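Local coordinates for protein FKBP-type peptidyl-prolyl cis-trans isomerase FkpA (Escherichia coli, PDB 1Q6H) that catalyses the cis-trans isomerisation of peptidyl-proline bonds in the periplasm, speeding protein folding, and also acts as a chaperone, at residues Val142-Lys147 and Phe216-Leu221; Glu43-Lys48 and Ser86-Lys91; Pro136-Thr141 and Gly180-Lys185. All coordinates share one frame; numbering follows the deposited sequence.

Contact 1: Val142-Lys147 and Phe216-Leu221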
loop_
_atom_site.group_PDB
_atom_site.type_symbol
_atom_site.label_atom_id
_atom_site.label_comp_id
_atom_site.label_asym_id
_atom_site.label_seq_id
_atom_site.Cartn_x
_atom_site.Cartn_y
_atom_site.Cartn_z
ATOM N N VAL A 142 12.930 -26.511 -29.310
ATOM C CA VAL A 142 13.652 -27.532 -28.586
ATOM C C VAL A 142 12.837 -27.955 -27.378
ATOM O O VAL A 142 12.087 -27.153 -26.806
ATOM C CB VAL A 142 15.076 -27.060 -28.104
ATOM C CG1 VAL A 142 16.061 -26.858 -29.278
ATOM C CG2 VAL A 142 14.996 -25.808 -27.275
ATOM N N VAL A 143 13.014 -29.223 -26.997
ATOM C CA VAL A 143 12.368 -29.818 -25.851
ATOM C C VAL A 143 13.478 -30.370 -24.965
ATOM O O VAL A 143 14.296 -31.219 -25.389
ATOM C CB VAL A 143 11.409 -30.939 -26.269
ATOM C CG1 VAL A 143 10.652 -31.477 -25.065
ATOM C CG2 VAL A 143 10.404 -30.443 -27.348
ATOM N N VAL A 144 13.526 -29.885 -23.740
ATOM C CA VAL A 144 14.587 -30.235 -22.833
ATOM C C VAL A 144 14.140 -30.535 -21.416
ATOM O O VAL A 144 13.150 -30.026 -20.939
ATOM C CB VAL A 144 15.607 -29.085 -22.682
ATOM C CG1 VAL A 144 16.327 -28.785 -23.987
ATOM C CG2 VAL A 144 14.922 -27.817 -22.171
ATOM N N ASN A 145 14.930 -31.358 -20.750
ATOM C CA ASN A 145 14.838 -31.491 -19.335
ATOM C C ASN A 145 16.096 -30.779 -18.828
ATOM O O ASN A 145 17.159 -30.820 -19.465
ATOM C CB ASN A 145 14.828 -32.957 -18.912
ATOM C CG ASN A 145 13.477 -33.591 -19.066
ATOM O OD1 ASN A 145 12.449 -32.980 -18.777
ATOM N ND2 ASN A 145 13.467 -34.832 -19.500
ATOM N N TYR A 146 15.988 -30.103 -17.701
ATOM C CA TYR A 146 17.155 -29.450 -17.171
ATOM C C TYR A 146 17.021 -29.169 -15.725
ATOM O O TYR A 146 15.924 -29.132 -15.190
ATOM C CB TYR A 146 17.388 -28.114 -17.862
ATOM C CG TYR A 146 16.277 -27.145 -17.618
ATOM C CD1 TYR A 146 15.169 -27.137 -18.427
ATOM C CD2 TYR A 146 16.336 -26.240 -16.566
ATOM C CE1 TYR A 146 14.134 -26.265 -18.200
ATOM C CE2 TYR A 146 15.332 -25.364 -16.343
ATOM C CZ TYR A 146 14.221 -25.378 -17.159
ATOM O OH TYR A 146 13.182 -24.517 -16.914
ATOM N N LYS A 147 18.174 -28.945 -15.115
ATOM C CA LYS A 147 18.252 -28.462 -13.757
ATOM C C LYS A 147 19.182 -27.241 -13.751
ATOM O O LYS A 147 20.278 -27.274 -14.350
ATOM C CB LYS A 147 18.761 -29.561 -12.863
ATOM C CG LYS A 147 19.078 -29.110 -11.503
ATOM C CD LYS A 147 19.484 -30.276 -10.646
ATOM C CE LYS A 147 20.975 -30.461 -10.593
ATOM N NZ LYS A 147 21.293 -31.142 -9.280
ATOM N N PHE A 216 23.578 -24.999 -15.696
ATOM C CA PHE A 216 22.482 -25.845 -16.196
ATOM C C PHE A 216 22.955 -27.244 -16.628
ATOM O O PHE A 216 23.842 -27.383 -17.472
ATOM C CB PHE A 216 21.802 -25.233 -17.420
ATOM C CG PHE A 216 20.962 -24.046 -17.134
ATOM C CD1 PHE A 216 19.654 -24.189 -16.720
ATOM C CD2 PHE A 216 21.478 -22.760 -17.292
ATOM C CE1 PHE A 216 18.882 -23.068 -16.455
ATOM C CE2 PHE A 216 20.737 -21.674 -17.020
ATOM C CZ PHE A 216 19.425 -21.805 -16.622
ATOM N N ASP A 217 22.344 -28.284 -16.077
ATOM C CA ASP A 217 22.533 -29.658 -16.582
ATOM C C ASP A 217 21.355 -29.910 -17.497
ATOM O O ASP A 217 20.218 -29.973 -17.022
ATOM C CB ASP A 217 22.497 -30.679 -15.472
ATOM C CG ASP A 217 23.708 -30.623 -14.605
ATOM O OD1 ASP A 217 24.826 -30.594 -15.167
ATOM O OD2 ASP A 217 23.623 -30.614 -13.356
ATOM N N VAL A 218 21.612 -30.047 -18.792
ATOM C CA VAL A 218 20.548 -30.141 -19.787
ATOM C C VAL A 218 20.488 -31.478 -20.545
ATOM O O VAL A 218 21.522 -32.063 -20.858
ATOM C CB VAL A 218 20.724 -29.048 -20.793
ATOM C CG1 VAL A 218 19.512 -28.934 -21.704
ATOM C CG2 VAL A 218 20.952 -27.723 -20.073
ATOM N N GLU A 219 19.271 -31.958 -20.805
ATOM C CA GLU A 219 19.071 -33.112 -21.658
ATOM C C GLU A 219 18.168 -32.649 -22.793
ATOM O O GLU A 219 17.036 -32.201 -22.566
ATOM C CB GLU A 219 18.421 -34.282 -20.933
ATOM C CG GLU A 219 19.260 -34.969 -19.884
ATOM C CD GLU A 219 18.534 -36.178 -19.279
ATOM O OE1 GLU A 219 17.325 -36.384 -19.574
ATOM O OE2 GLU A 219 19.186 -36.919 -18.519
ATOM N N LEU A 220 18.697 -32.741 -24.007
ATOM C CA LEU A 220 17.991 -32.350 -25.214
ATOM C C LEU A 220 17.164 -33.522 -25.769
ATOM O O LEU A 220 17.709 -34.464 -26.388
ATOM C CB LEU A 220 19.008 -31.888 -26.261
ATOM C CG LEU A 220 18.448 -31.462 -27.603
ATOM C CD1 LEU A 220 17.314 -30.425 -27.406
ATOM C CD2 LEU A 220 19.538 -30.949 -28.530
ATOM N N LEU A 221 15.856 -33.464 -25.553
ATOM C CA LEU A 221 14.960 -34.538 -25.941
ATOM C C LEU A 221 14.507 -34.489 -27.387
ATOM O O LEU A 221 14.373 -35.518 -28.042
ATOM C CB LEU A 221 13.729 -34.535 -25.051
ATOM C CG LEU A 221 13.953 -34.628 -23.544
ATOM C CD1 LEU A 221 12.589 -34.746 -22.902
ATOM C CD2 LEU A 221 14.787 -35.827 -23.168
#
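Val142 meets Leu220 through the leucine's CD1 methyl, which comes to 4.1 Å from Val142 CB. At Val143 the contact passes to the backbone: its carbonyl O accepts the N-H of Leu221 at 2.7 Å. Val144 faces Leu220 in a non-hydrogen-bonded pair, and its CG1 touches two methyls of the opposite strand, Val218 CG1 and Leu220 CD1, each at 3.9 Å. Asn145 and Glu219 form a hydrogen-bonded pair. Asn145 N donates to Glu219 O, and Glu219 N returns the bond to Asn145 O at 2.7 Å, close to straight (172° at the hydrogen). On this other face of the sheet the Asn145 amide crosses Leu221, its ND2 lying 3.5 Å from CD1. Tyr146 returns to the face of Val144, opposite Val218. Its CG sits between the backbone N and the carbonyl carbon (chi1 64°), and the ring runs beside that of Phe216 in the same direction, Tyr146 CD2 lying 3.9 Å from Phe216 CD1. The planes are inclined at 63°, an oblique pairing; Trp177 meets both rings edge-to-face, while Tyr146 OH is hydrogen-bonded to the side chains of Asp157 and Arg162. Lys147 and Asp217 form the next hydrogen-bonded pair, with a backbone bond in each direction. Their side chains lie alongside, yet Lys147 NZ stays 4.7 Å from Asp217 OD2, so no salt bridge forms. The two faces therefore differ in chemistry. Val144, Tyr146, Val218 and Leu220 turn apolar groups into the FKBP-domain interior, and the tyrosine, phenylalanine and tryptophan cluster is consistent with the aromatic-lined substrate pocket of this family; Asn145, Lys147, Asp217 and Glu219 give the reverse face its polar character.

Contact 2: Glu43-Lys48 and Ser86-Lys91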
loop_
_atom_site.group_PDB
_atom_site.type_symbol
_atom_site.label_atom_id
_atom_site.label_comp_id
_atom_site.label_asym_id
_atom_site.label_seq_id
_atom_site.Cartn_x
_atom_site.Cartn_y
_atom_site.Cartn_z
ATOM N N GLU A 43 17.694 -4.568 8.045
ATOM C CA GLU A 43 18.961 -5.171 8.484
ATOM C C GLU A 43 19.704 -5.751 7.292
ATOM O O GLU A 43 20.922 -5.628 7.203
ATOM C CB GLU A 43 18.711 -6.221 9.567
ATOM C CG GLU A 43 19.949 -6.838 10.218
ATOM C CD GLU A 43 19.625 -8.030 11.127
ATOM O OE1 GLU A 43 18.418 -8.403 11.261
ATOM O OE2 GLU A 43 20.581 -8.609 11.719
ATOM N N LYS A 44 18.978 -6.351 6.360
ATOM C CA LYS A 44 19.614 -6.961 5.201
ATOM C C LYS A 44 20.289 -5.924 4.321
ATOM O O LYS A 44 21.091 -6.264 3.450
ATOM C CB LYS A 44 18.600 -7.750 4.372
ATOM C CG LYS A 44 18.056 -8.994 5.052
ATOM C CD LYS A 44 16.747 -9.450 4.384
ATOM C CE LYS A 44 16.425 -10.915 4.670
ATOM N NZ LYS A 44 15.184 -11.374 3.968
ATOM N N LEU A 45 19.960 -4.659 4.545
ATOM C CA LEU A 45 20.543 -3.584 3.771
ATOM C C LEU A 45 21.599 -2.798 4.550
ATOM O O LEU A 45 22.041 -1.756 4.094
ATOM C CB LEU A 45 19.438 -2.653 3.300
ATOM C CG LEU A 45 18.250 -3.336 2.636
ATOM C CD1 LEU A 45 17.087 -2.353 2.359
ATOM C CD2 LEU A 45 18.709 -4.027 1.366
ATOM N N GLY A 46 22.019 -3.285 5.708
ATOM C CA GLY A 46 22.967 -2.536 6.519
ATOM C C GLY A 46 22.369 -1.504 7.480
ATOM O O GLY A 46 23.127 -0.800 8.169
ATOM N N ILE A 47 21.031 -1.401 7.544
ATOM C CA ILE A 47 20.353 -0.457 8.429
ATOM C C ILE A 47 19.824 -1.107 9.714
ATOM O O ILE A 47 18.903 -1.932 9.693
ATOM C CB ILE A 47 19.179 0.217 7.687
ATOM C CG1 ILE A 47 19.700 1.035 6.497
ATOM C CG2 ILE A 47 18.417 1.129 8.646
ATOM C CD1 ILE A 47 18.676 1.398 5.450
ATOM N N LYS A 48 20.401 -0.725 10.838
ATOM C CA LYS A 48 20.057 -1.334 12.101
ATOM C C LYS A 48 19.591 -0.222 13.024
ATOM O O LYS A 48 20.397 0.413 13.700
ATOM C CB LYS A 48 21.270 -2.090 12.682
ATOM C CG LYS A 48 21.622 -3.387 11.938
ATOM C CD LYS A 48 22.851 -4.119 12.535
ATOM C CE LYS A 48 22.784 -5.593 12.236
ATOM N NZ LYS A 48 24.040 -6.329 12.518
ATOM N N SER A 86 18.450 4.084 -0.970
ATOM C CA SER A 86 19.849 4.314 -1.309
ATOM C C SER A 86 20.635 3.094 -0.880
ATOM O O SER A 86 21.510 2.597 -1.596
ATOM C CB SER A 86 20.372 5.580 -0.604
ATOM O OG SER A 86 21.771 5.740 -0.810
ATOM N N SER A 87 20.325 2.600 0.301
ATOM C CA SER A 87 20.994 1.418 0.807
ATOM C C SER A 87 20.660 0.164 -0.021
ATOM O O SER A 87 21.511 -0.710 -0.206
ATOM C CB SER A 87 20.645 1.207 2.284
ATOM O OG SER A 87 21.118 2.276 3.080
ATOM N N ALA A 88 19.434 0.079 -0.519
ATOM C CA ALA A 88 19.041 -1.036 -1.331
ATOM C C ALA A 88 19.916 -1.039 -2.574
ATOM O O ALA A 88 20.426 -2.093 -2.973
ATOM C CB ALA A 88 17.601 -0.930 -1.716
ATOM N N GLN A 89 20.100 0.136 -3.166
ATOM C CA GLN A 89 20.887 0.219 -4.403
ATOM C C GLN A 89 22.341 -0.123 -4.105
ATOM O O GLN A 89 22.978 -0.831 -4.866
ATOM C CB GLN A 89 20.750 1.578 -5.076
ATOM C CG GLN A 89 21.561 1.730 -6.376
ATOM C CD GLN A 89 21.285 0.635 -7.395
ATOM O OE1 GLN A 89 20.179 0.083 -7.443
ATOM N NE2 GLN A 89 22.287 0.324 -8.228
ATOM N N ALA A 90 22.856 0.355 -2.986
ATOM C CA ALA A 90 24.209 -0.000 -2.594
ATOM C C ALA A 90 24.397 -1.521 -2.495
ATOM O O ALA A 90 25.390 -2.045 -3.000
ATOM C CB ALA A 90 24.567 0.636 -1.312
ATOM N N LYS A 91 23.457 -2.213 -1.840
ATOM C CA LYS A 91 23.563 -3.672 -1.674
ATOM C C LYS A 91 23.560 -4.358 -3.025
ATOM O O LYS A 91 24.288 -5.307 -3.242
ATOM C CB LYS A 91 22.414 -4.231 -0.835
ATOM C CG LYS A 91 22.307 -5.772 -0.799
ATOM C CD LYS A 91 21.131 -6.210 0.089
ATOM C CE LYS A 91 20.721 -7.668 -0.111
ATOM N NZ LYS A 91 21.862 -8.530 -0.468
HETATM O O HOH W 1 23.481 -1.363 1.704
HETATM O O HOH W 2 22.987 0.896 4.688
#
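Leu45 and Lys91 cross at about a right angle, with Leu45 CD2 3.5 Å from Lys91 CD. The same methylene of Lys91 lies 3.4 Å from Lys44 O, so the aliphatic part of the lysine packs against both a methyl and a carbonyl of the loop. Leu45 also rests on Ala88, while Ile47 brings its CD1 to 3.5 Å from Ser87 OG. No direct hydrogen bond joins the two segments. Two waters take that place, both donating to Leu45 O: one, 2.8 Å from that oxygen, also donates to Ser87 O, and the other, 2.9 Å from it, is hydrogen-bonded to Ser87 OG. Ser87 OG has a further partner in Arg83 O, one turn back in the helix. Lys91 stays extended as far as CE and then bends at chi4 (32°), which sets the position of NZ; there it forms a salt bridge with Asp95. Leu45 sits within a type I turn from Glu43 to Gly46, closed by Gly46 N donating to Glu43 O at 3.0 Å. Gly46, at phi 87°, is the C-prime residue of a Schellman motif that ends helix 19-43 and turns the chain toward Ile47. Leu45 and Ile47 also touch Val84, and Ile47 reaches Phe80, so the loop between helices 19-43 and 51-62 lies along the long helix 70-112 over several turns.

Contact 3: Pro136-Thr141 and Gly180-Lys185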
loop_
_atom_site.group_PDB
_atom_site.type_symbol
_atom_site.label_atom_id
_atom_site.label_comp_id
_atom_site.label_asym_id
_atom_site.label_seq_id
_atom_site.Cartn_x
_atom_site.Cartn_y
_atom_site.Cartn_z
ATOM N N PRO A 136 20.325 -28.303 -33.684
ATOM C CA PRO A 136 19.355 -27.239 -33.392
ATOM C C PRO A 136 19.760 -25.906 -34.028
ATOM O O PRO A 136 20.918 -25.506 -33.865
ATOM C CB PRO A 136 19.462 -27.068 -31.865
ATOM C CG PRO A 136 20.067 -28.327 -31.349
ATOM C CD PRO A 136 20.812 -28.942 -32.459
ATOM N N LYS A 137 18.824 -25.265 -34.716
ATOM C CA LYS A 137 19.024 -23.988 -35.384
ATOM C C LYS A 137 18.120 -22.928 -34.755
ATOM O O LYS A 137 17.158 -23.248 -34.039
ATOM C CB LYS A 137 18.711 -24.106 -36.865
ATOM C CG LYS A 137 19.875 -24.609 -37.730
ATOM C CD LYS A 137 20.120 -26.084 -37.525
ATOM C CE LYS A 137 20.995 -26.696 -38.617
ATOM N NZ LYS A 137 20.816 -28.182 -38.691
ATOM N N ASP A 138 18.427 -21.665 -35.024
ATOM C CA ASP A 138 17.704 -20.553 -34.378
ATOM C C ASP A 138 16.168 -20.601 -34.334
ATOM O O ASP A 138 15.550 -20.364 -33.283
ATOM C CB ASP A 138 18.181 -19.211 -34.950
ATOM C CG ASP A 138 19.471 -18.725 -34.283
ATOM O OD1 ASP A 138 19.919 -19.346 -33.289
ATOM O OD2 ASP A 138 20.117 -17.747 -34.681
ATOM N N SER A 139 15.527 -20.886 -35.448
ATOM C CA SER A 139 14.069 -20.874 -35.434
ATOM C C SER A 139 13.437 -22.194 -34.953
ATOM O O SER A 139 12.192 -22.302 -34.888
ATOM C CB SER A 139 13.559 -20.539 -36.819
ATOM O OG SER A 139 13.935 -21.578 -37.689
ATOM N N ASP A 140 14.262 -23.178 -34.587
ATOM C CA ASP A 140 13.730 -24.461 -34.138
ATOM C C ASP A 140 13.116 -24.406 -32.762
ATOM O O ASP A 140 13.492 -23.571 -31.934
ATOM C CB ASP A 140 14.822 -25.521 -34.026
ATOM C CG ASP A 140 15.403 -25.928 -35.364
ATOM O OD1 ASP A 140 14.729 -25.740 -36.411
ATOM O OD2 ASP A 140 16.544 -26.431 -35.427
ATOM N N THR A 141 12.225 -25.361 -32.511
ATOM C CA THR A 141 11.707 -25.594 -31.188
ATOM C C THR A 141 12.522 -26.710 -30.552
ATOM O O THR A 141 12.786 -27.735 -31.180
ATOM C CB THR A 141 10.233 -26.003 -31.253
ATOM O OG1 THR A 141 9.457 -24.951 -31.843
ATOM C CG2 THR A 141 9.687 -26.133 -29.870
ATOM N N GLY A 180 24.453 -22.580 -26.450
ATOM C CA GLY A 180 24.839 -23.840 -25.840
ATOM C C GLY A 180 24.248 -25.075 -26.480
ATOM O O GLY A 180 24.961 -26.044 -26.748
ATOM N N LEU A 181 22.944 -25.053 -26.747
ATOM C CA LEU A 181 22.268 -26.247 -27.251
ATOM C C LEU A 181 22.698 -26.577 -28.665
ATOM O O LEU A 181 22.590 -27.716 -29.112
ATOM C CB LEU A 181 20.746 -26.099 -27.157
ATOM C CG LEU A 181 20.164 -25.989 -25.756
ATOM C CD1 LEU A 181 18.616 -25.855 -25.850
ATOM C CD2 LEU A 181 20.543 -27.213 -24.916
ATOM N N LYS A 182 23.274 -25.617 -29.363
ATOM C CA LYS A 182 23.768 -25.922 -30.711
ATOM C C LYS A 182 24.989 -26.866 -30.701
ATOM O O LYS A 182 25.438 -27.330 -31.765
ATOM C CB LYS A 182 24.117 -24.624 -31.445
ATOM C CG LYS A 182 22.918 -23.765 -31.745
ATOM C CD LYS A 182 23.263 -22.453 -32.384
ATOM C CE LYS A 182 21.970 -21.609 -32.589
ATOM N NZ LYS A 182 22.216 -20.245 -32.961
ATOM N N ASN A 183 25.538 -27.126 -29.517
ATOM C CA ASN A 183 26.714 -27.976 -29.381
ATOM C C ASN A 183 26.401 -29.469 -29.213
ATOM O O ASN A 183 27.322 -30.265 -29.055
ATOM C CB ASN A 183 27.536 -27.528 -28.179
ATOM C CG ASN A 183 28.200 -26.195 -28.402
ATOM O OD1 ASN A 183 28.889 -26.019 -29.384
ATOM N ND2 ASN A 183 28.001 -25.255 -27.486
ATOM N N ILE A 184 25.116 -29.835 -29.206
ATOM C CA ILE A 184 24.703 -31.220 -29.097
ATOM C C ILE A 184 23.550 -31.416 -30.071
ATOM O O ILE A 184 23.152 -30.465 -30.774
ATOM C CB ILE A 184 24.258 -31.622 -27.677
ATOM C CG1 ILE A 184 23.262 -30.630 -27.062
ATOM C CG2 ILE A 184 25.428 -31.837 -26.772
ATOM C CD1 ILE A 184 22.607 -31.183 -25.797
ATOM N N LYS A 185 23.004 -32.626 -30.081
ATOM C CA LYS A 185 21.919 -33.000 -30.990
ATOM C C LYS A 185 20.873 -33.725 -30.206
ATOM O O LYS A 185 21.056 -33.958 -29.023
ATOM C CB LYS A 185 22.502 -33.850 -32.128
ATOM C CG LYS A 185 23.665 -33.067 -32.807
ATOM C CD LYS A 185 24.269 -33.777 -33.976
ATOM C CE LYS A 185 24.481 -32.754 -35.131
ATOM N NZ LYS A 185 25.626 -31.776 -34.864
#
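Lys182 reaches Asp138 because its CG is anti to the carbonyl carbon (chi1 -67°) and the chain stays extended beyond it, carrying NZ across to the carboxylate. Asp138 CB points away from the partner segment, but its carboxylate swings back, and the two side chains cross obliquely. The resulting salt bridge uses one oxygen: Lys182 NZ is modelled 2.5 Å from Asp138 OD1, against 3.7 Å from Asp138 OD2. The shorter distance is below the usual range, so the pairing is clear but its exact length is doubtful. On the way, the lysine's CG passes 3.4 Å from Pro136 O. Pro136 itself turns its ring toward the other segment and rests against two carbonyl oxygens, with its CG 3.4 Å from Leu181 O and its CD 3.3 Å from Ile184 O. These are contacts of ring CH2 groups with oxygens; Leu181 O also receives the N-H of Ile184 at 3.3 Å. The loop carrying Asp138 is held in shape from within. A type I turn from Lys137 to Asp140 is closed by Asp140 N donating to Lys137 O at 2.9 Å. Asp140 OD2 in turn accepts Lys137 N at 2.7 Å, the donor standing 46° out of the carboxylate plane. Thus both ends of the turn are tied together, and Asp138 lies inside it. The contact joins the loop leading into strand 141-150 with the connection from helix 175-180 to strand 189-194. Pro136 and the Lys182 side chain touch Leu170, in the loop after strand 166-169. Deeper in the FKBP domain, Leu181 touches Phe168, and Ile184 touches Ile190 of strand 189-194. Pro136 and Ile184 touch Leu220 and Leu181 touches Val218, so the loop pair packs on the apolar side chains of strand 214-223.

Contacts 1 and 3 belong to the same FKBP domain, their centres 12 Å apart, and their segments alternate along the chain. Both are partly buried, and they touch directly: Val218 CG1 lies 3.8 Å from Leu181 CD2, and Leu220 CB 3.7 Å from Ile184 CD1, so strand 214-223 serves both. Contact 1 is a backbone ladder with one apolar face; contact 3, at that face, combines a charged pair with a proline ring resting against carbonyl oxygens. Contact 2 stands apart in the helical N-terminal region, its centre 37 Å from that of contact 1. It is a surface contact between a loop and a helix, bridged by water where contact 1 uses direct backbone bonds.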